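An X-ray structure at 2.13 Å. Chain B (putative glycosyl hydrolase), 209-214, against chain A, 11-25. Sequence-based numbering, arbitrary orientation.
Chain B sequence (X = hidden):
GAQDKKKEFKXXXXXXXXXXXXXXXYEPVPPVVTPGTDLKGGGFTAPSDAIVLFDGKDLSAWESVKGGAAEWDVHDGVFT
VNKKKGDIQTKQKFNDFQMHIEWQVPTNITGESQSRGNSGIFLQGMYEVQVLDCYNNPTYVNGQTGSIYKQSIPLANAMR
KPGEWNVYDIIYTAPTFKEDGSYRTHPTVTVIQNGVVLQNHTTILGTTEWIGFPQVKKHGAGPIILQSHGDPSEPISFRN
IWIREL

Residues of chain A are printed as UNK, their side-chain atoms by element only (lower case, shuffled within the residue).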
# COMPACT_ATOMS: atom_id res chain seq x y z
N GLU B 209 22.91 4.32 -2.29
CA GLU B 209 24.27 3.94 -2.64
C GLU B 209 24.79 4.74 -3.82
O GLU B 209 24.09 4.89 -4.82
CB GLU B 209 24.33 2.45 -2.99
CG GLU B 209 23.89 1.50 -1.87
CD GLU B 209 24.89 1.42 -0.73
OE1 GLU B 209 26.05 1.85 -0.89
OE2 GLU B 209 24.51 0.90 0.34
N TRP B 210 26.01 5.23 -3.70
CA TRP B 210 26.71 5.91 -4.80
C TRP B 210 27.07 4.91 -5.89
O TRP B 210 27.03 5.24 -7.07
CB TRP B 210 27.97 6.61 -4.28
CG TRP B 210 28.75 7.40 -5.32
CD1 TRP B 210 28.26 8.33 -6.18
CD2 TRP B 210 30.16 7.34 -5.56
NE1 TRP B 210 29.27 8.85 -6.96
CE2 TRP B 210 30.45 8.26 -6.60
CE3 TRP B 210 31.21 6.60 -5.00
CZ2 TRP B 210 31.75 8.45 -7.08
CZ3 TRP B 210 32.50 6.79 -5.49
CH2 TRP B 210 32.75 7.71 -6.52
N ILE B 211 27.42 3.70 -5.48
CA ILE B 211 27.80 2.65 -6.41
C ILE B 211 26.91 1.43 -6.22
O ILE B 211 26.78 0.92 -5.11
CB ILE B 211 29.28 2.25 -6.23
CG1 ILE B 211 30.19 3.39 -6.71
CG2 ILE B 211 29.59 0.97 -6.99
CD1 ILE B 211 31.66 3.21 -6.38
N GLY B 212 26.29 0.97 -7.31
CA GLY B 212 25.54 -0.27 -7.30
C GLY B 212 24.08 -0.13 -6.89
O GLY B 212 23.57 0.96 -6.69
N PHE B 213 23.42 -1.28 -6.76
CA PHE B 213 22.01 -1.33 -6.41
C PHE B 213 21.82 -1.08 -4.92
O PHE B 213 22.72 -1.34 -4.12
CB PHE B 213 21.42 -2.69 -6.79
CG PHE B 213 21.26 -2.89 -8.27
CD1 PHE B 213 22.36 -3.16 -9.07
CD2 PHE B 213 20.01 -2.83 -8.86
CE1 PHE B 213 22.22 -3.34 -10.43
CE2 PHE B 213 19.86 -3.01 -10.22
CZ PHE B 213 20.97 -3.27 -11.01
N PRO B 214 20.64 -0.56 -4.53
CA PRO B 214 20.34 -0.42 -3.11
C PRO B 214 20.55 -1.74 -2.37
O PRO B 214 20.25 -2.80 -2.92
CB PRO B 214 18.86 -0.03 -3.10
CG PRO B 214 18.65 0.66 -4.41
CD PRO B 214 19.53 -0.08 -5.38
N UNK A 11 39.81 4.16 -9.48
CA UNK A 11 38.35 4.46 -9.36
C UNK A 11 37.69 3.27 -8.72
O UNK A 11 37.84 2.17 -9.23
c UNK A 11 37.70 4.71 -10.73
c UNK A 11 37.87 6.15 -11.22
c UNK A 11 35.29 6.56 -9.48
se UNK A 11 36.90 7.50 -10.14
N UNK A 12 36.97 3.47 -7.60
CA UNK A 12 36.36 2.30 -6.94
C UNK A 12 35.18 1.75 -7.74
O UNK A 12 34.50 2.50 -8.43
c UNK A 12 36.71 4.71 -6.84
c UNK A 12 35.88 2.85 -5.59
c UNK A 12 35.66 4.30 -5.83
N UNK A 13 34.97 0.44 -7.66
CA UNK A 13 33.88 -0.23 -8.35
C UNK A 13 33.14 -1.17 -7.40
O UNK A 13 33.67 -1.56 -6.36
c UNK A 13 34.38 -1.03 -9.57
o UNK A 13 35.41 -1.93 -9.16
c UNK A 13 34.93 -0.09 -10.64
N UNK A 14 31.92 -1.53 -7.76
CA UNK A 14 31.06 -2.34 -6.91
C UNK A 14 30.93 -3.76 -7.43
O UNK A 14 31.82 -4.27 -8.10
N UNK A 15 29.81 -4.39 -7.11
CA UNK A 15 29.55 -5.77 -7.48
C UNK A 15 29.68 -5.99 -8.98
O UNK A 15 29.06 -5.27 -9.78
c UNK A 15 27.88 -9.97 -6.96
o UNK A 15 26.75 -11.48 -8.43
c UNK A 15 27.09 -10.20 -8.07
c UNK A 15 26.99 -7.85 -8.48
c UNK A 15 27.78 -7.60 -7.37
c UNK A 15 28.15 -6.19 -7.00
c UNK A 15 26.64 -9.14 -8.83
c UNK A 15 28.22 -8.68 -6.62
N UNK A 16 30.50 -6.96 -9.36
CA UNK A 16 30.78 -7.30 -10.76
C UNK A 16 31.30 -6.10 -11.57
O UNK A 16 31.11 -6.06 -12.79
c UNK A 16 29.55 -7.91 -11.41
N UNK A 17 31.95 -5.16 -10.90
CA UNK A 17 32.63 -4.05 -11.57
C UNK A 17 31.76 -2.84 -11.88
O UNK A 17 32.19 -1.95 -12.60
N UNK A 18 30.55 -2.80 -11.33
CA UNK A 18 29.65 -1.68 -11.60
C UNK A 18 30.29 -0.36 -11.12
O UNK A 18 30.93 -0.33 -10.08
c UNK A 18 25.80 -1.31 -11.30
c UNK A 18 28.26 -1.90 -10.96
c UNK A 18 28.33 -1.78 -9.44
c UNK A 18 27.25 -0.91 -11.54
N UNK A 19 30.13 0.69 -11.92
CA UNK A 19 30.71 2.00 -11.66
C UNK A 19 29.60 2.98 -11.26
O UNK A 19 28.43 2.76 -11.59
c UNK A 19 31.42 2.58 -12.90
c UNK A 19 32.53 1.66 -13.38
o UNK A 19 30.46 2.78 -13.95
N UNK A 20 29.98 4.08 -10.61
CA UNK A 20 28.98 5.04 -10.13
C UNK A 20 28.18 5.67 -11.28
O UNK A 20 26.99 5.96 -11.12
n UNK A 20 32.12 8.23 -10.88
n UNK A 20 30.03 8.29 -10.44
c UNK A 20 29.61 6.12 -9.23
c UNK A 20 31.82 7.07 -10.22
c UNK A 20 31.02 8.95 -11.00
c UNK A 20 30.49 7.09 -9.95
N UNK A 21 28.81 5.84 -12.44
CA UNK A 21 28.15 6.42 -13.62
C UNK A 21 26.97 5.59 -14.12
O UNK A 21 26.00 6.14 -14.67
c UNK A 21 30.20 7.66 -14.57
o UNK A 21 31.53 6.01 -13.46
o UNK A 21 32.55 7.78 -14.27
c UNK A 21 31.51 7.11 -14.06
c UNK A 21 29.14 6.59 -14.78
N UNK A 22 27.02 4.28 -13.92
CA UNK A 22 25.98 3.39 -14.43
C UNK A 22 24.66 3.51 -13.67
O UNK A 22 23.64 2.97 -14.11
se UNK A 22 28.52 0.07 -15.08
c UNK A 22 30.06 0.24 -16.28
c UNK A 22 27.59 1.77 -15.42
c UNK A 22 26.49 1.96 -14.38
N UNK A 23 24.65 4.24 -12.54
CA UNK A 23 23.40 4.56 -11.82
C UNK A 23 23.14 6.06 -11.77
O UNK A 23 22.50 6.55 -10.84
o UNK A 23 24.54 4.45 -9.66
c UNK A 23 23.43 3.97 -10.40
N UNK A 24 23.61 6.78 -12.78
CA UNK A 24 23.40 8.23 -12.88
C UNK A 24 22.62 8.57 -14.16
O UNK A 24 23.15 8.44 -15.26
c UNK A 24 26.84 9.23 -11.35
c UNK A 24 24.75 8.95 -12.82
c UNK A 24 25.37 8.88 -11.44
o UNK A 24 27.41 9.01 -10.26
o UNK A 24 27.44 9.72 -12.34
N UNK A 25 21.37 8.99 -13.98
CA UNK A 25 20.44 9.25 -15.10
C UNK A 25 20.12 10.73 -15.19
O UNK A 25 20.08 11.42 -14.17
c UNK A 25 19.61 5.07 -13.23
c UNK A 25 20.25 4.84 -15.52
c UNK A 25 19.95 6.17 -15.72
c UNK A 25 20.08 4.29 -14.27
c UNK A 25 19.17 8.42 -14.92
c UNK A 25 19.45 6.96 -14.69
c UNK A 25 19.30 6.40 -13.44
O HOH W 1 26.37 2.49 -9.83
O HOH W 2 23.75 3.56 -7.21
O HOH W 3 28.68 11.33 -8.36

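Position 11 of chain A carries an unbranched chain of two carbons, a selenium and a last carbon, which lies 4.1 Å from B:Trp210 CH2: selenomethionine, A:Met11, poorly ordered, whose terminal methyl makes a loose apolar contact with the indole. At position 12 three carbons close a ring onto the backbone N, which defines A:Pro12. Its CA-to-CB bond points toward chain B, and the compact apolar ring brings CG 4.0 Å from B:Trp210 CZ3 and 4.2 Å from B:Ile211 CD1.

Position 13 has one carbon bearing an oxygen and a carbon, pointing away from chain B: A:Thr13. Position 14 has no side-chain atoms and is A:Gly14; a CB here would sit 2.7 Å from B:Ile211 CG2, a clash, so the bare backbone makes room for the isoleucine.

Position 15, one carbon and a six-carbon ring bearing an oxygen, is A:Tyr15; position 16, a single carbon, is A:Ala16. Neither touches the chain B stretch. Position 17 lacks a side chain, and its positive phi favours A:Gly17. The turn is fastened by the hydrogen bond from A:Gly14 N to the backbone O of position 18 (2.8 Å).

Position 18 has four carbons forked at the first, one arm two carbons long: A:Ile18. Its CG2 packs 3.9 Å from B:Ile211 CG2 and 3.8 Å from B:Gly212 CA, while CD1 lies 4.2 Å from B:Phe213 CE1. Position 19, one carbon with an oxygen and a carbon, is A:Thr19, directed away.

Position 20 has one carbon and a five-membered ring of three carbons and two nitrogens: A:His20. The flat ring forms an offset stack with the six-membered ring of B:Trp210 (planes at 20°), and its CB makes a CH-pi contact over the five-membered ring.

Position 21, three carbons ending in two oxygens, is A:Glu21, and position 22, with selenium in an unbranched chain, is selenomethionine A:Met22; neither makes contact. Position 23 has one carbon and one oxygen: A:Ser23, small enough to bring its hydroxyl to two bridging waters. Position 24, again three carbons ending in two oxygens, is A:Glu24, whose OE2 accepts a hydrogen bond from A:His20 ND1 (2.7 Å), tethering the stacked ring. Position 25, one carbon and a six-carbon ring, is A:Phe25, out of reach.

The contact is thus chiefly apolar and aromatic, without direct hydrogen bonds between the stretches. Water supplies the polar links: one accepts from B:Gly212 N and donates to A:Thr19 O and A:Ser23 OG, another joins A:Ser23 OG to B:Glu209 O and B:Gly212 O, and a third connects B:Trp210 NE1 to A:Glu24 OE2.

Chain A (11-25) MPTGYAGITHEMSEF
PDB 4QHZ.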